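Local coordinates for glucose-6-phosphate isomerase like protein (Thermus thermophilus, PDB 1WIW) that probably interconverts phosphorylated sugars as a glucose-6-phosphate or mannose-6-phosphate isomerase of the PGI/PMI family, at residues B[164-177]-B[190-202]. Residues are numbered along the deposited sequence; the frame is centred on the assembly and turned at random.
Sequences LPLFYSPLFRPLEG and LSLTPPPSALEFF
Tyr168 meets Phe202 in a T-shaped stack: the phenylalanine edge points at one tyrosine face, with ring planes at 83° and centroids 5.1 Å apart. Pro170 CG lies over the opposite tyrosine face, and the Arg173 guanidinium carbon sits at the ring's edge. With CG anti to the backbone N (chi1 -179°), the Tyr168 ring extends to the start of helix 198-204, where Ala198 CB approaches CE2 obliquely at 3.4 Å. The Arg173 guanidinium has Ala198 CB and Tyr168 CE2 over the same face and turns NH1 and NH2 to backbone carbonyls: NH1 donates almost straight to Pro195 O (2.9 Å, 176°), and NH2 donates to Pro196 O (2.9 Å). Both oxygens lie near the guanidinium plane, although each carbonyl is approached from above its own plane. The Glu176 carboxylate is also at this edge; Arg173 NE forms a salt bridge with Glu176 OE1 (2.7 Å), which also accepts from Ser169 N. Replacing Arg173 by alanine removes both bonds to the proline run and is likely to leave the Glu176 carboxylate without its charge partner.

Strand 164-168 is an outermost strand, within this chain, of the parallel sheet of the C-terminal SIS domain, hydrogen-bonding to 216-221 on one side. Segment 190-193 runs along its other side, its single bridge, Leu166 with Leu192, evidenced by Leu192 N to Pro165 O (2.9 Å) and Phe167 N to Leu192 O (3.0 Å). Leu166 splits its branches: CD1 packs on Leu192 CG (3.7 Å) and Pro194 CD, while CD2 reaches Phe202. Ser191 OG meets the Phe167 ring at its edge, and Leu192 also packs against Leu192 of the second subunit.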
loop_
_atom_site.group_PDB
_atom_site.type_symbol
_atom_site.label_atom_id
_atom_site.label_comp_id
_atom_site.label_asym_id
_atom_site.label_seq_id
_atom_site.Cartn_x
_atom_site.Cartn_y
_atom_site.Cartn_z
ATOM N N LEU B 164 7.837 8.304 -13.818
ATOM C CA LEU B 164 7.073 7.406 -12.966
ATOM C C LEU B 164 7.234 7.946 -11.553
ATOM O O LEU B 164 8.271 7.756 -10.926
ATOM C CB LEU B 164 7.635 5.982 -13.046
ATOM C CG LEU B 164 6.976 4.943 -12.137
ATOM C CD1 LEU B 164 5.490 4.859 -12.448
ATOM C CD2 LEU B 164 7.646 3.582 -12.337
ATOM N N PRO B 165 6.218 8.658 -11.045
ATOM C CA PRO B 165 6.333 9.201 -9.691
ATOM C C PRO B 165 6.300 8.172 -8.570
ATOM O O PRO B 165 5.550 7.193 -8.608
ATOM C CB PRO B 165 5.174 10.203 -9.613
ATOM C CG PRO B 165 4.174 9.654 -10.563
ATOM C CD PRO B 165 5.002 9.145 -11.718
ATOM N N LEU B 166 7.150 8.407 -7.578
ATOM C CA LEU B 166 7.255 7.557 -6.405
ATOM C C LEU B 166 6.886 8.447 -5.221
ATOM O O LEU B 166 7.662 9.324 -4.839
ATOM C CB LEU B 166 8.688 7.035 -6.264
ATOM C CG LEU B 166 9.100 6.353 -4.954
ATOM C CD1 LEU B 166 8.126 5.244 -4.597
ATOM C CD2 LEU B 166 10.523 5.812 -5.101
ATOM N N PHE B 167 5.700 8.227 -4.656
ATOM C CA PHE B 167 5.219 9.027 -3.535
ATOM C C PHE B 167 5.552 8.415 -2.180
ATOM O O PHE B 167 5.280 7.236 -1.941
ATOM C CB PHE B 167 3.703 9.222 -3.625
ATOM C CG PHE B 167 3.243 9.860 -4.903
ATOM C CD1 PHE B 167 2.543 9.123 -5.851
ATOM C CD2 PHE B 167 3.492 11.201 -5.153
ATOM C CE1 PHE B 167 2.096 9.719 -7.032
ATOM C CE2 PHE B 167 3.050 11.805 -6.330
ATOM C CZ PHE B 167 2.349 11.060 -7.271
ATOM N N TYR B 168 6.128 9.229 -1.298
ATOM C CA TYR B 168 6.500 8.799 0.051
ATOM C C TYR B 168 6.005 9.851 1.054
ATOM O O TYR B 168 6.406 11.012 0.990
ATOM C CB TYR B 168 8.021 8.650 0.158
ATOM C CG TYR B 168 8.507 8.193 1.518
ATOM C CD1 TYR B 168 9.624 8.781 2.113
ATOM C CD2 TYR B 168 7.838 7.189 2.222
ATOM C CE1 TYR B 168 10.061 8.383 3.380
ATOM C CE2 TYR B 168 8.267 6.787 3.488
ATOM C CZ TYR B 168 9.379 7.391 4.059
ATOM O OH TYR B 168 9.787 7.020 5.322
ATOM N N SER B 169 5.123 9.437 1.963
ATOM C CA SER B 169 4.551 10.334 2.965
ATOM C C SER B 169 4.726 9.816 4.391
ATOM O O SER B 169 3.821 9.205 4.961
ATOM C CB SER B 169 3.061 10.543 2.693
ATOM O OG SER B 169 2.357 9.309 2.726
ATOM N N PRO B 170 5.895 10.075 4.988
ATOM C CA PRO B 170 6.251 9.660 6.350
ATOM C C PRO B 170 5.263 10.111 7.432
ATOM O O PRO B 170 4.959 9.352 8.351
ATOM C CB PRO B 170 7.628 10.296 6.558
ATOM C CG PRO B 170 8.183 10.395 5.188
ATOM C CD PRO B 170 6.996 10.835 4.370
ATOM N N LEU B 171 4.776 11.349 7.330
ATOM C CA LEU B 171 3.851 11.878 8.331
ATOM C C LEU B 171 2.606 11.011 8.470
ATOM O O LEU B 171 1.979 10.980 9.528
ATOM C CB LEU B 171 3.449 13.322 8.002
ATOM C CG LEU B 171 2.312 13.599 7.016
ATOM C CD1 LEU B 171 1.870 15.062 7.146
ATOM C CD2 LEU B 171 2.764 13.286 5.597
ATOM N N PHE B 172 2.251 10.312 7.398
ATOM C CA PHE B 172 1.092 9.427 7.391
ATOM C C PHE B 172 1.205 8.580 6.128
ATOM O O PHE B 172 0.877 9.039 5.028
ATOM C CB PHE B 172 -0.200 10.244 7.370
ATOM C CG PHE B 172 -1.431 9.431 7.633
ATOM C CD1 PHE B 172 -2.456 9.381 6.702
ATOM C CD2 PHE B 172 -1.571 8.727 8.824
ATOM C CE1 PHE B 172 -3.609 8.644 6.951
ATOM C CE2 PHE B 172 -2.720 7.985 9.083
ATOM C CZ PHE B 172 -3.743 7.945 8.140
ATOM N N ARG B 173 1.677 7.346 6.292
ATOM C CA ARG B 173 1.890 6.447 5.164
ATOM C C ARG B 173 0.688 6.220 4.247
ATOM O O ARG B 173 0.853 6.111 3.032
ATOM C CB ARG B 173 2.441 5.103 5.660
ATOM C CG ARG B 173 3.818 5.200 6.333
ATOM C CD ARG B 173 4.874 5.802 5.405
ATOM N NE ARG B 173 4.980 5.062 4.152
ATOM C CZ ARG B 173 5.625 3.909 4.005
ATOM N NH1 ARG B 173 5.648 3.312 2.818
ATOM N NH2 ARG B 173 6.270 3.365 5.033
ATOM N N PRO B 174 -0.533 6.142 4.805
ATOM C CA PRO B 174 -1.686 5.925 3.921
ATOM C C PRO B 174 -1.913 7.039 2.894
ATOM O O PRO B 174 -2.660 6.853 1.931
ATOM C CB PRO B 174 -2.847 5.780 4.899
ATOM C CG PRO B 174 -2.196 5.134 6.087
ATOM C CD PRO B 174 -0.917 5.941 6.215
ATOM N N LEU B 175 -1.273 8.192 3.088
ATOM C CA LEU B 175 -1.431 9.295 2.144
ATOM C C LEU B 175 -0.902 8.897 0.761
ATOM O O LEU B 175 -1.490 9.257 -0.261
ATOM C CB LEU B 175 -0.695 10.550 2.634
ATOM C CG LEU B 175 -0.631 11.725 1.637
ATOM C CD1 LEU B 175 -2.041 12.176 1.261
ATOM C CD2 LEU B 175 0.156 12.885 2.249
ATOM N N GLU B 176 0.202 8.152 0.736
ATOM C CA GLU B 176 0.818 7.704 -0.520
ATOM C C GLU B 176 -0.200 6.994 -1.408
ATOM O O GLU B 176 -0.311 7.280 -2.603
ATOM C CB GLU B 176 1.978 6.749 -0.222
ATOM C CG GLU B 176 3.081 7.378 0.605
ATOM C CD GLU B 176 3.943 6.354 1.317
ATOM O OE1 GLU B 176 4.857 6.773 2.048
ATOM O OE2 GLU B 176 3.707 5.139 1.152
ATOM N N GLY B 177 -0.931 6.060 -0.809
ATOM C CA GLY B 177 -1.938 5.316 -1.540
ATOM C C GLY B 177 -3.033 6.222 -2.069
ATOM O O GLY B 177 -3.488 6.050 -3.196
ATOM N N LEU B 190 0.241 6.223 -14.185
ATOM C CA LEU B 190 0.797 5.269 -13.245
ATOM C C LEU B 190 1.775 5.946 -12.283
ATOM O O LEU B 190 2.472 6.882 -12.659
ATOM C CB LEU B 190 1.530 4.174 -14.027
ATOM C CG LEU B 190 2.141 2.995 -13.277
ATOM C CD1 LEU B 190 1.026 2.133 -12.712
ATOM C CD2 LEU B 190 3.017 2.173 -14.227
ATOM N N SER B 191 1.810 5.464 -11.045
ATOM C CA SER B 191 2.723 5.960 -10.021
ATOM C C SER B 191 2.868 4.832 -9.013
ATOM O O SER B 191 2.122 3.852 -9.064
ATOM C CB SER B 191 2.170 7.211 -9.326
ATOM O OG SER B 191 0.979 6.933 -8.606
ATOM N N LEU B 192 3.834 4.939 -8.111
ATOM C CA LEU B 192 3.977 3.885 -7.118
ATOM C C LEU B 192 4.280 4.402 -5.734
ATOM O O LEU B 192 4.611 5.572 -5.538
ATOM C CB LEU B 192 5.056 2.877 -7.506
ATOM C CG LEU B 192 6.504 3.280 -7.268
ATOM C CD1 LEU B 192 7.368 2.029 -7.111
ATOM C CD2 LEU B 192 6.973 4.149 -8.415
ATOM N N THR B 193 4.178 3.482 -4.786
ATOM C CA THR B 193 4.407 3.743 -3.381
ATOM C C THR B 193 5.411 2.726 -2.860
ATOM O O THR B 193 5.501 1.610 -3.372
ATOM C CB THR B 193 3.091 3.576 -2.601
ATOM O OG1 THR B 193 2.214 4.662 -2.928
ATOM C CG2 THR B 193 3.340 3.544 -1.107
ATOM N N PRO B 194 6.200 3.107 -1.849
ATOM C CA PRO B 194 7.168 2.147 -1.316
ATOM C C PRO B 194 6.443 1.223 -0.343
ATOM O O PRO B 194 5.312 1.495 0.054
ATOM C CB PRO B 194 8.190 3.038 -0.623
ATOM C CG PRO B 194 7.348 4.183 -0.137
ATOM C CD PRO B 194 6.444 4.459 -1.318
ATOM N N PRO B 195 7.070 0.103 0.028
ATOM C CA PRO B 195 6.434 -0.822 0.968
ATOM C C PRO B 195 6.545 -0.281 2.399
ATOM O O PRO B 195 7.079 0.807 2.617
ATOM C CB PRO B 195 7.233 -2.112 0.760
ATOM C CG PRO B 195 8.600 -1.596 0.434
ATOM C CD PRO B 195 8.294 -0.486 -0.546
ATOM N N PRO B 196 6.019 -1.021 3.389
ATOM C CA PRO B 196 6.098 -0.570 4.780
ATOM C C PRO B 196 7.506 -0.135 5.190
ATOM O O PRO B 196 7.672 0.924 5.791
ATOM C CB PRO B 196 5.607 -1.781 5.548
ATOM C CG PRO B 196 4.506 -2.274 4.655
ATOM C CD PRO B 196 5.128 -2.193 3.273
ATOM N N SER B 197 8.509 -0.957 4.880
ATOM C CA SER B 197 9.900 -0.623 5.189
ATOM C C SER B 197 10.385 0.205 4.009
ATOM O O SER B 197 11.133 -0.283 3.160
ATOM C CB SER B 197 10.761 -1.889 5.314
ATOM O OG SER B 197 10.337 -2.709 6.389
ATOM N N ALA B 198 9.949 1.460 3.963
ATOM C CA ALA B 198 10.286 2.351 2.863
ATOM C C ALA B 198 11.761 2.679 2.644
ATOM O O ALA B 198 12.260 2.571 1.524
ATOM C CB ALA B 198 9.488 3.644 2.996
ATOM N N LEU B 199 12.464 3.083 3.696
ATOM C CA LEU B 199 13.867 3.455 3.543
ATOM C C LEU B 199 14.752 2.297 3.066
ATOM O O LEU B 199 15.645 2.496 2.247
ATOM C CB LEU B 199 14.400 4.045 4.855
ATOM C CG LEU B 199 13.613 5.258 5.376
ATOM C CD1 LEU B 199 14.287 5.816 6.619
ATOM C CD2 LEU B 199 13.529 6.333 4.298
ATOM N N GLU B 200 14.503 1.095 3.570
ATOM C CA GLU B 200 15.284 -0.068 3.150
ATOM C C GLU B 200 15.062 -0.263 1.649
ATOM O O GLU B 200 15.990 -0.571 0.901
ATOM C CB GLU B 200 14.830 -1.318 3.914
ATOM C CG GLU B 200 15.034 -1.230 5.424
ATOM C CD GLU B 200 16.487 -1.385 5.838
ATOM O OE1 GLU B 200 17.377 -1.261 4.968
ATOM O OE2 GLU B 200 16.741 -1.623 7.040
ATOM N N PHE B 201 13.815 -0.072 1.229
ATOM C CA PHE B 201 13.414 -0.205 -0.163
ATOM C C PHE B 201 14.205 0.769 -1.046
ATOM O O PHE B 201 14.729 0.390 -2.103
ATOM C CB PHE B 201 11.912 0.077 -0.268
ATOM C CG PHE B 201 11.382 0.099 -1.672
ATOM C CD1 PHE B 201 11.189 -1.082 -2.380
ATOM C CD2 PHE B 201 11.048 1.305 -2.279
ATOM C CE1 PHE B 201 10.668 -1.063 -3.674
ATOM C CE2 PHE B 201 10.527 1.336 -3.573
ATOM C CZ PHE B 201 10.338 0.146 -4.270
ATOM N N PHE B 202 14.294 2.021 -0.606
ATOM C CA PHE B 202 15.013 3.042 -1.361
ATOM C C PHE B 202 16.488 2.676 -1.541
ATOM O O PHE B 202 17.077 2.943 -2.581
ATOM C CB PHE B 202 14.911 4.391 -0.646
ATOM C CG PHE B 202 13.502 4.905 -0.498
ATOM C CD1 PHE B 202 13.190 5.817 0.505
ATOM C CD2 PHE B 202 12.494 4.500 -1.372
ATOM C CE1 PHE B 202 11.891 6.323 0.640
ATOM C CE2 PHE B 202 11.192 4.998 -1.248
ATOM C CZ PHE B 202 10.892 5.914 -0.237
#